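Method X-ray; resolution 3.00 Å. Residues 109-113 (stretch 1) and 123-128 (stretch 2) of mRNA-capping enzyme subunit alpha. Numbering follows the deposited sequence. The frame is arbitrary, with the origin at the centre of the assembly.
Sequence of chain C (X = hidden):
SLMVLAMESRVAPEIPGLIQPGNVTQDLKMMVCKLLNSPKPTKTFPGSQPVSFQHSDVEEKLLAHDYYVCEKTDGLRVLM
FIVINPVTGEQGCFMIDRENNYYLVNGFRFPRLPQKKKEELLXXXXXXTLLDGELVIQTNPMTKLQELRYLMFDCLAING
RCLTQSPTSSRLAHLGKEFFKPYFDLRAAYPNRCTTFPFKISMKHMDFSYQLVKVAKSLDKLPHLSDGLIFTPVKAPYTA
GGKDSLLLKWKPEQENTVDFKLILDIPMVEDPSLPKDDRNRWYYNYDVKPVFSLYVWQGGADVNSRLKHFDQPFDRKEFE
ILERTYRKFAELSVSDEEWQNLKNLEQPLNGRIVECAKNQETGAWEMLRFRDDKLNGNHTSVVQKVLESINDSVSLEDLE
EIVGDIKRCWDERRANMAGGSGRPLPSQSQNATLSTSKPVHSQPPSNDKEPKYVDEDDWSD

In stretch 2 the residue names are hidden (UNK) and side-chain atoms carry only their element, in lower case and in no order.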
# COMPACT_ATOMS: atom_id res chain seq x y z
N ARG C 109 -44.03 -29.03 21.56
CA ARG C 109 -44.75 -30.13 20.95
C ARG C 109 -46.07 -29.68 20.34
O ARG C 109 -47.14 -29.78 20.97
CB ARG C 109 -44.92 -31.27 21.98
CG ARG C 109 -43.64 -32.08 22.25
CD ARG C 109 -42.73 -31.46 23.32
NE ARG C 109 -41.44 -32.15 23.40
CZ ARG C 109 -40.68 -32.24 24.49
NH1 ARG C 109 -41.07 -31.72 25.65
NH2 ARG C 109 -39.53 -32.90 24.42
N PHE C 110 -45.98 -29.18 19.11
CA PHE C 110 -47.16 -28.71 18.38
C PHE C 110 -47.80 -29.87 17.60
O PHE C 110 -47.13 -30.45 16.74
CB PHE C 110 -46.84 -27.48 17.53
CG PHE C 110 -46.25 -26.30 18.33
CD1 PHE C 110 -45.28 -25.48 17.76
CD2 PHE C 110 -46.69 -26.02 19.65
CE1 PHE C 110 -44.71 -24.43 18.49
CE2 PHE C 110 -46.15 -24.93 20.39
CZ PHE C 110 -45.16 -24.14 19.81
N PRO C 111 -49.07 -30.23 17.94
CA PRO C 111 -49.78 -31.48 17.58
C PRO C 111 -51.00 -31.43 16.64
O PRO C 111 -50.92 -30.86 15.54
CB PRO C 111 -50.26 -31.98 18.95
CG PRO C 111 -50.16 -30.79 19.87
CD PRO C 111 -49.76 -29.60 19.06
N ARG C 112 -52.04 -32.18 17.03
CA ARG C 112 -53.42 -32.00 16.59
C ARG C 112 -54.34 -32.66 17.63
O ARG C 112 -53.97 -32.82 18.81
CB ARG C 112 -53.65 -32.69 15.25
CG ARG C 112 -53.35 -31.91 14.00
CD ARG C 112 -52.45 -32.81 13.16
NE ARG C 112 -52.63 -32.67 11.71
CZ ARG C 112 -51.65 -32.77 10.81
NH1 ARG C 112 -50.40 -32.99 11.22
NH2 ARG C 112 -51.93 -32.62 9.51
N LEU C 113 -55.56 -32.99 17.20
CA LEU C 113 -56.38 -34.02 17.86
C LEU C 113 -57.44 -34.47 16.84
O LEU C 113 -58.60 -34.04 16.94
CB LEU C 113 -57.00 -33.54 19.19
CG LEU C 113 -57.15 -34.58 20.31
CD1 LEU C 113 -56.17 -34.22 21.42
CD2 LEU C 113 -58.57 -34.64 20.89
N UNK C 123 -47.97 -38.03 20.61
CA UNK C 123 -47.23 -38.60 19.47
C UNK C 123 -47.64 -37.94 18.14
O UNK C 123 -46.87 -37.92 17.16
o UNK C 123 -44.50 -42.03 17.86
c UNK C 123 -45.06 -41.13 18.54
c UNK C 123 -47.34 -40.14 19.41
o UNK C 123 -44.43 -40.49 19.42
c UNK C 123 -46.55 -40.85 18.27
N UNK C 124 -48.83 -37.35 18.15
CA UNK C 124 -49.33 -36.52 17.05
C UNK C 124 -48.49 -35.24 16.87
O UNK C 124 -47.69 -34.91 17.75
c UNK C 124 -50.78 -36.14 17.30
c UNK C 124 -51.67 -37.37 17.24
o UNK C 124 -50.86 -35.57 18.60
N UNK C 125 -48.68 -34.53 15.76
CA UNK C 125 -47.76 -33.46 15.35
C UNK C 125 -48.36 -32.36 14.45
O UNK C 125 -49.51 -32.49 14.03
c UNK C 125 -44.96 -33.72 16.86
c UNK C 125 -46.49 -34.09 14.73
c UNK C 125 -44.36 -32.83 14.59
c UNK C 125 -45.08 -33.92 15.33
N UNK C 126 -47.59 -31.30 14.17
CA UNK C 126 -47.96 -30.16 13.30
C UNK C 126 -46.87 -29.94 12.24
O UNK C 126 -45.69 -29.93 12.58
c UNK C 126 -49.01 -27.78 13.53
o UNK C 126 -50.60 -27.96 15.34
c UNK C 126 -48.12 -28.88 14.14
n UNK C 126 -51.43 -27.35 13.29
c UNK C 126 -50.42 -27.72 14.13
N UNK C 127 -47.29 -29.77 10.98
CA UNK C 127 -46.42 -29.69 9.77
C UNK C 127 -47.07 -28.71 8.82
O UNK C 127 -48.22 -28.94 8.40
c UNK C 127 -46.32 -31.05 9.03
o UNK C 127 -45.49 -29.96 6.93
o UNK C 127 -45.16 -32.10 7.21
c UNK C 127 -45.59 -31.00 7.65
N UNK C 128 -46.27 -27.71 8.43
CA UNK C 128 -46.70 -26.59 7.58
C UNK C 128 -47.66 -25.65 8.30
O UNK C 128 -48.86 -25.62 8.01

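Position 123 carries five side-chain atoms, three carbons in an unbranched run with two oxygens on the third. CA-to-CB points away from stretch 1, and the nearest approach, CB to CB of P111, is 8.7 Å, so the side chain takes no part in the contact. A carboxylate at the end of two methylene carbons identifies glutamate, E123.

Position 124 has three side-chain atoms: one carbon bearing both an oxygen and a second carbon. CA-to-CB points toward stretch 1, and the oxygen lies 3.7 Å from CB of P111, a packing distance. Branching at CB with a hydroxyl and a methyl is the pattern of threonine, T124, with chi1 at 52° (p). The hydroxyl is hydrogen-bonded elsewhere in the structure.

Position 125 shows four carbons and no heteroatom, forked at the second. CA-to-CB points away from stretch 1, and the closest approaches are made by backbone atoms: CA is 3.6 Å from CA of P111 and makes a CA-H...O contact with O of F110 at 3.4 Å, with an angle of 130° at the hydrogen. One terminal carbon still comes within 3.9 Å of O of F110. A fork one carbon beyond CB makes this leucine, L125.

Position 126 has three carbons in a row, the third carrying one oxygen and one nitrogen. CB packs against CB of F110 at 3.9 Å, and the terminal group reaches the backbone of P111, although its orientation in the model is probably turned over. A primary amide on a two-methylene chain is glutamine, Q126.

Position 127 has two carbons, with two oxygens on the second. The end leads away, and the nearest side-chain approach is CB to NH1 of R112, 5.0 Å. This short carboxylate is aspartate, D127.

Position 128 has no side-chain atoms, which identifies glycine, G128. Its phi of 70° agrees, since positive phi favours glycine.

The contact joins two loop segments whose end-to-end directions differ by 111°, and it buries 357 Å² in total. One hydrogen bond crosses it: NH1 of R112 donates to O of L125 at 3.0 Å, with an N-H...O angle of 156° and the acceptor near the guanidinium plane, where an N-H can point at it. Short distances alone do not establish further bonds. O of F110 and N of Q126 are 2.7 Å apart but poorly angled, while O of P111 and O of L125, at 2.6 Å, are both acceptors. Close backbone packing around P111 and L125, supplemented by the arginine bond, therefore describes the interface better than a regular hydrogen-bond ladder.

Stretch 2 123-128: ETLQDG
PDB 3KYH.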